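Local coordinates for protein-glutamine gamma-glutamyltransferase 2 (Pagrus major, PDB 1G0D) that probably uses calcium to cross-link proteins, joining peptide-bound glutamine side chains to lysine or other primary amines by acyl transfer, at residues T584-V597 with L670-K683. Numbering follows the deposited sequence.
Sequences TPELLVQVPGKAVV and LKDVKGVTTVVVHK
Leu-587 and Gly-675 bring their CA atoms to 4.6 Å where two segments of the chain run in the same direction, strand 588-590 and strand 673-682 making an angle of 30° at an axis separation of 6.2 Å. One direct backbone bond joins Leu-587, just before strand 588-590, to Lys-674 in strand 673-682 (Leu-587 N to Lys-674 O, 3.0 Å). Leu-587 CB and Val-589 CG2 both lie against Gly-675, a residue without a side chain. Leu-587 sends CG anti to its own carbonyl carbon (chi1 -57°), which lays the side chain over the Lys-674 carbonyl and lets CD2 reach Val-673 CG1 at 3.5 Å, the two side chains crossing nearly at right angles. At the start of segment 584-597 the hydroxyl of Thr-584 donates to Asp-672 O (OG1 to O 2.8 Å), while ring atoms CG and CD of Pro-585 rest on Leu-670 CD1. The carboxylate of Asp-672 is engaged by Arg-171. Both segments belong to the C-terminal immunoglobulin-like domain, a beta-sandwich: 588-590 pairs antiparallel with 601-608 in one sheet, whereas 673-682 pairs with 659-666 in the other. Residues 584-597 therefore pass from one sheet to the other, and after the turn through Gly-593 they join strand 673-682 as a short, weakly bonded parallel edge strand. Evidence for that pairing is the Val-596/His-682 bridge and the bond from His-682 N to Ala-595 O at 3.0 Å, nearly straight although the donor stands above the carbonyl plane; Ala-595 CB packs on Val-679 CG1. Between the two ends, Val-589 CG1 packs on Thr-677 CG2 (3.9 Å). Lys-594 lays its aliphatic chain across the His-682 imidazole, CE lying 4.0 Å from the ring centroid and 28° off the normal, a CH-pi contact over one face; Ala-595 O sits at the ring's edge.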
ATOM      1  N   THR A 584      -9.497 -19.772   4.203  1.00 32.08           N
ATOM      2  CA  THR A 584      -8.480 -20.793   3.957  1.00 32.38           C
ATOM      3  C   THR A 584      -7.905 -21.113   5.342  1.00 33.10           C
ATOM      4  O   THR A 584      -8.005 -20.302   6.266  1.00 33.83           O
ATOM      5  CB  THR A 584      -7.362 -20.315   3.024  1.00 32.30           C
ATOM      6  OG1 THR A 584      -7.006 -18.970   3.354  1.00 39.64           O
ATOM      7  CG2 THR A 584      -7.820 -20.379   1.564  1.00 32.64           C
ATOM      8  N   PRO A 585      -7.304 -22.295   5.514  1.00 33.56           N
ATOM      9  CA  PRO A 585      -6.789 -22.544   6.864  1.00 30.65           C
ATOM     10  C   PRO A 585      -5.706 -21.555   7.225  1.00 26.65           C
ATOM     11  O   PRO A 585      -5.060 -21.005   6.336  1.00 26.98           O
ATOM     12  CB  PRO A 585      -6.275 -23.984   6.804  1.00 30.69           C
ATOM     13  CG  PRO A 585      -6.042 -24.269   5.335  1.00 31.06           C
ATOM     14  CD  PRO A 585      -7.022 -23.402   4.582  1.00 34.80           C
ATOM     15  N   GLU A 586      -5.529 -21.324   8.528  1.00 26.90           N
ATOM     16  CA  GLU A 586      -4.508 -20.414   9.022  1.00 26.73           C
ATOM     17  C   GLU A 586      -3.244 -21.119   9.489  1.00 26.21           C
ATOM     18  O   GLU A 586      -3.265 -21.861  10.467  1.00 28.56           O
ATOM     19  CB  GLU A 586      -5.024 -19.576  10.163  1.00 28.09           C
ATOM     20  CG  GLU A 586      -4.141 -18.365  10.336  1.00 43.92           C
ATOM     21  CD  GLU A 586      -4.230 -17.738  11.705  1.00 50.26           C
ATOM     22  OE1 GLU A 586      -5.308 -17.876  12.351  1.00 51.42           O
ATOM     23  OE2 GLU A 586      -3.214 -17.105  12.115  1.00 54.46           O
ATOM     24  N   LEU A 587      -2.140 -20.843   8.805  1.00 23.70           N
ATOM     25  CA  LEU A 587      -0.864 -21.473   9.115  1.00 21.54           C
ATOM     26  C   LEU A 587      -0.461 -21.285  10.564  1.00 20.11           C
ATOM     27  O   LEU A 587      -0.689 -20.228  11.145  1.00 19.48           O
ATOM     28  CB  LEU A 587       0.260 -20.932   8.192  1.00 16.88           C
ATOM     29  CG  LEU A 587       0.080 -21.047   6.662  1.00 17.20           C
ATOM     30  CD1 LEU A 587       1.371 -20.661   5.897  1.00 11.70           C
ATOM     31  CD2 LEU A 587      -0.322 -22.479   6.338  1.00 17.45           C
ATOM     32  N   LEU A 588       0.124 -22.341  11.133  1.00 20.34           N
ATOM     33  CA  LEU A 588       0.646 -22.357  12.494  1.00 17.16           C
ATOM     34  C   LEU A 588       2.120 -22.140  12.324  1.00 21.47           C
ATOM     35  O   LEU A 588       2.865 -23.048  11.893  1.00 20.41           O
ATOM     36  CB  LEU A 588       0.454 -23.709  13.139  1.00 18.89           C
ATOM     37  CG  LEU A 588       0.275 -23.759  14.651  1.00 17.71           C
ATOM     38  CD1 LEU A 588       0.973 -24.971  15.148  1.00 15.98           C
ATOM     39  CD2 LEU A 588       0.814 -22.537  15.297  1.00 21.10           C
ATOM     40  N   VAL A 589       2.540 -20.917  12.614  1.00 22.02           N
ATOM     41  CA  VAL A 589       3.936 -20.588  12.492  1.00 22.96           C
ATOM     42  C   VAL A 589       4.499 -20.493  13.911  1.00 27.16           C
ATOM     43  O   VAL A 589       3.932 -19.803  14.767  1.00 30.92           O
ATOM     44  CB  VAL A 589       4.098 -19.285  11.727  1.00 19.97           C
ATOM     45  CG1 VAL A 589       5.526 -19.084  11.369  1.00 21.14           C
ATOM     46  CG2 VAL A 589       3.266 -19.323  10.467  1.00 18.00           C
ATOM     47  N   GLN A 590       5.586 -21.239  14.159  1.00 26.63           N
ATOM     48  CA  GLN A 590       6.242 -21.285  15.466  1.00 22.47           C
ATOM     49  C   GLN A 590       7.752 -21.334  15.330  1.00 21.43           C
ATOM     50  O   GLN A 590       8.290 -22.083  14.537  1.00 19.80           O
ATOM     51  CB  GLN A 590       5.809 -22.526  16.233  1.00 20.59           C
ATOM     52  CG  GLN A 590       4.314 -22.727  16.323  1.00 24.25           C
ATOM     53  CD  GLN A 590       3.927 -24.130  16.797  1.00 30.21           C
ATOM     54  OE1 GLN A 590       3.460 -24.307  17.929  1.00 31.62           O
ATOM     55  NE2 GLN A 590       4.110 -25.132  15.928  1.00 30.07           N
ATOM     56  N   VAL A 591       8.448 -20.518  16.099  1.00 21.83           N
ATOM     57  CA  VAL A 591       9.886 -20.567  16.053  1.00 25.60           C
ATOM     58  C   VAL A 591      10.291 -20.518  17.524  1.00 28.45           C
ATOM     59  O   VAL A 591      10.657 -19.489  18.058  1.00 31.66           O
ATOM     60  CB  VAL A 591      10.408 -19.420  15.185  1.00 22.53           C
ATOM     61  CG1 VAL A 591       9.511 -18.296  15.289  1.00 22.53           C
ATOM     62  CG2 VAL A 591      11.791 -19.062  15.541  1.00 22.37           C
ATOM     63  N   PRO A 592      10.210 -21.677  18.202  1.00 31.30           N
ATOM     64  CA  PRO A 592      10.512 -21.929  19.616  1.00 33.07           C
ATOM     65  C   PRO A 592      11.904 -21.608  20.212  1.00 35.64           C
ATOM     66  O   PRO A 592      12.942 -21.635  19.528  1.00 32.99           O
ATOM     67  CB  PRO A 592      10.126 -23.396  19.785  1.00 31.77           C
ATOM     68  CG  PRO A 592      10.300 -23.951  18.438  1.00 29.72           C
ATOM     69  CD  PRO A 592       9.821 -22.918  17.516  1.00 28.63           C
ATOM     70  N   GLY A 593      11.887 -21.294  21.511  1.00 38.29           N
ATOM     71  CA  GLY A 593      13.099 -20.960  22.232  1.00 41.83           C
ATOM     72  C   GLY A 593      13.580 -19.552  21.946  1.00 45.69           C
ATOM     73  O   GLY A 593      13.225 -18.972  20.919  1.00 52.37           O
ATOM     74  N   LYS A 594      14.387 -18.999  22.852  1.00 46.93           N
ATOM     75  CA  LYS A 594      14.951 -17.646  22.701  1.00 43.77           C
ATOM     76  C   LYS A 594      15.704 -17.396  21.376  1.00 39.64           C
ATOM     77  O   LYS A 594      16.567 -18.175  20.968  1.00 38.97           O
ATOM     78  CB  LYS A 594      15.878 -17.349  23.883  1.00 46.94           C
ATOM     79  CG  LYS A 594      16.505 -15.964  23.860  1.00 50.09           C
ATOM     80  CD  LYS A 594      16.480 -15.341  25.248  1.00 54.39           C
ATOM     81  CE  LYS A 594      17.650 -14.375  25.470  1.00 57.63           C
ATOM     82  NZ  LYS A 594      19.012 -15.023  25.491  1.00 58.16           N
ATOM     83  N   ALA A 595      15.374 -16.293  20.716  1.00 34.05           N
ATOM     84  CA  ALA A 595      15.999 -15.957  19.452  1.00 28.50           C
ATOM     85  C   ALA A 595      17.074 -14.951  19.716  1.00 27.13           C
ATOM     86  O   ALA A 595      16.869 -14.023  20.488  1.00 26.12           O
ATOM     87  CB  ALA A 595      14.984 -15.377  18.505  1.00 29.75           C
ATOM     88  N   VAL A 596      18.218 -15.134  19.058  1.00 25.84           N
ATOM     89  CA  VAL A 596      19.363 -14.253  19.208  1.00 26.47           C
ATOM     90  C   VAL A 596      19.969 -13.929  17.861  1.00 26.58           C
ATOM     91  O   VAL A 596      20.061 -14.827  17.045  1.00 24.79           O
ATOM     92  CB  VAL A 596      20.439 -14.938  20.032  1.00 24.68           C
ATOM     93  CG1 VAL A 596      21.733 -14.104  19.980  1.00 21.39           C
ATOM     94  CG2 VAL A 596      19.929 -15.119  21.447  1.00 24.21           C
ATOM     95  N   VAL A 597      20.388 -12.668  17.645  1.00 28.32           N
ATOM     96  CA  VAL A 597      20.979 -12.235  16.365  1.00 29.16           C
ATOM     97  C   VAL A 597      22.152 -13.089  15.957  1.00 33.74           C
ATOM     98  O   VAL A 597      23.004 -13.429  16.794  1.00 37.68           O
ATOM     99  CB  VAL A 597      21.516 -10.802  16.393  1.00 27.52           C
ATOM    100  CG1 VAL A 597      21.181 -10.114  15.078  1.00 28.38           C
ATOM    101  CG2 VAL A 597      20.962 -10.057  17.565  1.00 29.74           C
ATOM    102  N   LEU A 670      -5.296 -25.406  -3.335  1.00 30.11           N
ATOM    103  CA  LEU A 670      -5.374 -24.502  -2.165  1.00 24.29           C
ATOM    104  C   LEU A 670      -4.462 -23.323  -2.382  1.00 27.06           C
ATOM    105  O   LEU A 670      -3.221 -23.465  -2.409  1.00 26.85           O
ATOM    106  CB  LEU A 670      -4.947 -25.179  -0.881  1.00 15.66           C
ATOM    107  CG  LEU A 670      -5.930 -25.179   0.290  1.00 11.63           C
ATOM    108  CD1 LEU A 670      -5.162 -24.977   1.567  1.00 10.04           C
ATOM    109  CD2 LEU A 670      -6.987 -24.149   0.134  1.00  7.68           C
ATOM    110  N   LYS A 671      -5.086 -22.158  -2.542  1.00 24.36           N
ATOM    111  CA  LYS A 671      -4.337 -20.950  -2.783  1.00 25.32           C
ATOM    112  C   LYS A 671      -4.741 -19.906  -1.778  1.00 24.75           C
ATOM    113  O   LYS A 671      -5.853 -19.979  -1.233  1.00 21.09           O
ATOM    114  CB  LYS A 671      -4.619 -20.421  -4.203  1.00 28.98           C
ATOM    115  CG  LYS A 671      -4.762 -21.476  -5.293  1.00 30.13           C
ATOM    116  CD  LYS A 671      -5.123 -20.867  -6.644  1.00 30.08           C
ATOM    117  CE  LYS A 671      -4.110 -21.279  -7.701  1.00 33.83           C
ATOM    118  NZ  LYS A 671      -2.723 -21.468  -7.114  1.00 42.49           N
ATOM    119  N   ASP A 672      -3.832 -18.941  -1.547  1.00 23.49           N
ATOM    120  CA  ASP A 672      -4.088 -17.825  -0.643  1.00 20.22           C
ATOM    121  C   ASP A 672      -4.078 -18.325   0.808  1.00 19.02           C
ATOM    122  O   ASP A 672      -5.040 -18.164   1.562  1.00 19.76           O
ATOM    123  CB  ASP A 672      -5.452 -17.204  -1.036  1.00 24.16           C
ATOM    124  CG  ASP A 672      -5.579 -15.727  -0.695  1.00 21.65           C
ATOM    125  OD1 ASP A 672      -6.693 -15.311  -0.300  1.00 19.14           O
ATOM    126  OD2 ASP A 672      -4.592 -14.982  -0.832  1.00 28.30           O
ATOM    127  N   VAL A 673      -3.002 -18.978   1.212  1.00 17.24           N
ATOM    128  CA  VAL A 673      -2.936 -19.454   2.586  1.00 17.65           C
ATOM    129  C   VAL A 673      -1.769 -18.782   3.348  1.00 18.52           C
ATOM    130  O   VAL A 673      -0.599 -18.955   2.985  1.00 14.39           O
ATOM    131  CB  VAL A 673      -2.791 -21.001   2.617  1.00 16.91           C
ATOM    132  CG1 VAL A 673      -2.751 -21.479   4.048  1.00 16.04           C
ATOM    133  CG2 VAL A 673      -3.955 -21.642   1.871  1.00 11.56           C
ATOM    134  N   LYS A 674      -2.101 -18.041   4.417  1.00 18.84           N
ATOM    135  CA  LYS A 674      -1.107 -17.311   5.200  1.00 16.90           C
ATOM    136  C   LYS A 674      -0.966 -17.596   6.698  1.00 18.37           C
ATOM    137  O   LYS A 674      -1.788 -18.274   7.344  1.00 13.22           O
ATOM    138  CB  LYS A 674      -1.323 -15.800   5.054  1.00 15.00           C
ATOM    139  CG  LYS A 674      -2.057 -15.347   3.828  1.00  8.02           C
ATOM    140  CD  LYS A 674      -1.177 -15.569   2.651  1.00  8.47           C
ATOM    141  CE  LYS A 674      -1.475 -14.627   1.538  1.00  8.90           C
ATOM    142  NZ  LYS A 674      -0.300 -14.576   0.634  1.00  5.80           N
ATOM    143  N   GLY A 675       0.102 -16.999   7.232  1.00 20.46           N
ATOM    144  CA  GLY A 675       0.450 -17.095   8.641  1.00 19.30           C
ATOM    145  C   GLY A 675       1.518 -16.059   8.984  1.00 18.55           C
ATOM    146  O   GLY A 675       2.281 -15.656   8.081  1.00 13.20           O
ATOM    147  N   VAL A 676       1.526 -15.611  10.255  1.00 19.94           N
ATOM    148  CA  VAL A 676       2.488 -14.628  10.834  1.00 19.74           C
ATOM    149  C   VAL A 676       2.706 -14.973  12.287  1.00 20.38           C
ATOM    150  O   VAL A 676       1.792 -15.414  12.993  1.00 19.58           O
ATOM    151  CB  VAL A 676       2.002 -13.142  10.978  1.00 15.37           C
ATOM    152  CG1 VAL A 676       3.012 -12.226  10.381  1.00 12.85           C
ATOM    153  CG2 VAL A 676       0.639 -12.946  10.420  1.00 17.00           C
ATOM    154  N   THR A 677       3.904 -14.699  12.756  1.00 20.29           N
ATOM    155  CA  THR A 677       4.194 -14.960  14.135  1.00 18.25           C
ATOM    156  C   THR A 677       5.108 -13.826  14.497  1.00 17.25           C
ATOM    157  O   THR A 677       5.744 -13.260  13.610  1.00 14.92           O
ATOM    158  CB  THR A 677       4.929 -16.298  14.293  1.00 21.88           C
ATOM    159  OG1 THR A 677       4.939 -16.675  15.677  1.00 25.14           O
ATOM    160  CG2 THR A 677       6.375 -16.190  13.764  1.00 22.05           C
ATOM    161  N   THR A 678       5.131 -13.494  15.788  1.00 19.56           N
ATOM    162  CA  THR A 678       5.990 -12.451  16.365  1.00 17.21           C
ATOM    163  C   THR A 678       7.158 -13.164  17.053  1.00 16.42           C
ATOM    164  O   THR A 678       6.977 -14.082  17.861  1.00 12.18           O
ATOM    165  CB  THR A 678       5.279 -11.617  17.467  1.00 16.69           C
ATOM    166  OG1 THR A 678       4.112 -10.980  16.945  1.00 21.49           O
ATOM    167  CG2 THR A 678       6.181 -10.530  17.944  1.00 16.54           C
ATOM    168  N   VAL A 679       8.356 -12.746  16.708  1.00 17.05           N
ATOM    169  CA  VAL A 679       9.561 -13.298  17.293  1.00 20.13           C
ATOM    170  C   VAL A 679      10.449 -12.147  17.805  1.00 19.74           C
ATOM    171  O   VAL A 679      10.889 -11.315  17.003  1.00 21.47           O
ATOM    172  CB  VAL A 679      10.358 -14.150  16.228  1.00 20.32           C
ATOM    173  CG1 VAL A 679      11.565 -14.787  16.885  1.00 21.57           C
ATOM    174  CG2 VAL A 679       9.467 -15.237  15.650  1.00 21.47           C
ATOM    175  N   VAL A 680      10.695 -12.084  19.124  1.00 16.73           N
ATOM    176  CA  VAL A 680      11.569 -11.046  19.685  1.00 11.66           C
ATOM    177  C   VAL A 680      13.062 -11.454  19.563  1.00 15.28           C
ATOM    178  O   VAL A 680      13.515 -12.405  20.209  1.00 12.29           O
ATOM    179  CB  VAL A 680      11.214 -10.773  21.154  1.00  9.80           C
ATOM    180  CG1 VAL A 680      11.973  -9.576  21.663  1.00  6.91           C
ATOM    181  CG2 VAL A 680       9.743 -10.499  21.285  1.00 10.24           C
ATOM    182  N   VAL A 681      13.811 -10.753  18.706  1.00 16.49           N
ATOM    183  CA  VAL A 681      15.223 -11.064  18.503  1.00 18.29           C
ATOM    184  C   VAL A 681      16.104 -10.307  19.507  1.00 21.88           C
ATOM    185  O   VAL A 681      16.098  -9.070  19.601  1.00 24.43           O
ATOM    186  CB  VAL A 681      15.651 -10.753  17.046  1.00 21.59           C
ATOM    187  CG1 VAL A 681      17.126 -11.012  16.857  1.00 19.00           C
ATOM    188  CG2 VAL A 681      14.862 -11.611  16.076  1.00 22.01           C
ATOM    189  N   HIS A 682      16.862 -11.079  20.277  1.00 24.57           N
ATOM    190  CA  HIS A 682      17.712 -10.530  21.308  1.00 20.53           C
ATOM    191  C   HIS A 682      19.150 -10.429  20.934  1.00 25.23           C
ATOM    192  O   HIS A 682      19.621 -10.871  19.885  1.00 22.36           O
ATOM    193  CB  HIS A 682      17.704 -11.400  22.572  1.00 14.10           C
ATOM    194  CG  HIS A 682      16.370 -11.561  23.213  1.00 16.65           C
ATOM    195  ND1 HIS A 682      15.807 -10.598  24.029  1.00 20.39           N
ATOM    196  CD2 HIS A 682      15.472 -12.573  23.154  1.00 18.33           C
ATOM    197  CE1 HIS A 682      14.620 -11.006  24.441  1.00 21.18           C
ATOM    198  NE2 HIS A 682      14.391 -12.205  23.925  1.00 21.79           N
ATOM    199  N   LYS A 683      19.813  -9.856  21.915  1.00 32.12           N
ATOM    200  CA  LYS A 683      21.219  -9.663  22.020  1.00 39.04           C
ATOM    201  C   LYS A 683      21.781  -8.309  22.181  1.00 44.57           C
ATOM    202  O   LYS A 683      22.225  -7.655  21.243  1.00 46.78           O
ATOM    203  CB  LYS A 683      21.973 -10.419  20.977  1.00 41.37           C
ATOM    204  CG  LYS A 683      22.601 -11.581  21.662  1.00 45.31           C
ATOM    205  CD  LYS A 683      24.024 -11.283  21.969  1.00 50.45           C
ATOM    206  CE  LYS A 683      24.791 -11.142  20.672  1.00 51.76           C
ATOM    207  NZ  LYS A 683      25.628  -9.939  20.768  1.00 58.25           N
TER
HETATM  208  O   HOH W   1      -4.859 -17.694   5.952  1.00 29.80           O
HETATM  209  O   HOH W   2      -0.656 -17.415  11.934  1.00 20.68           O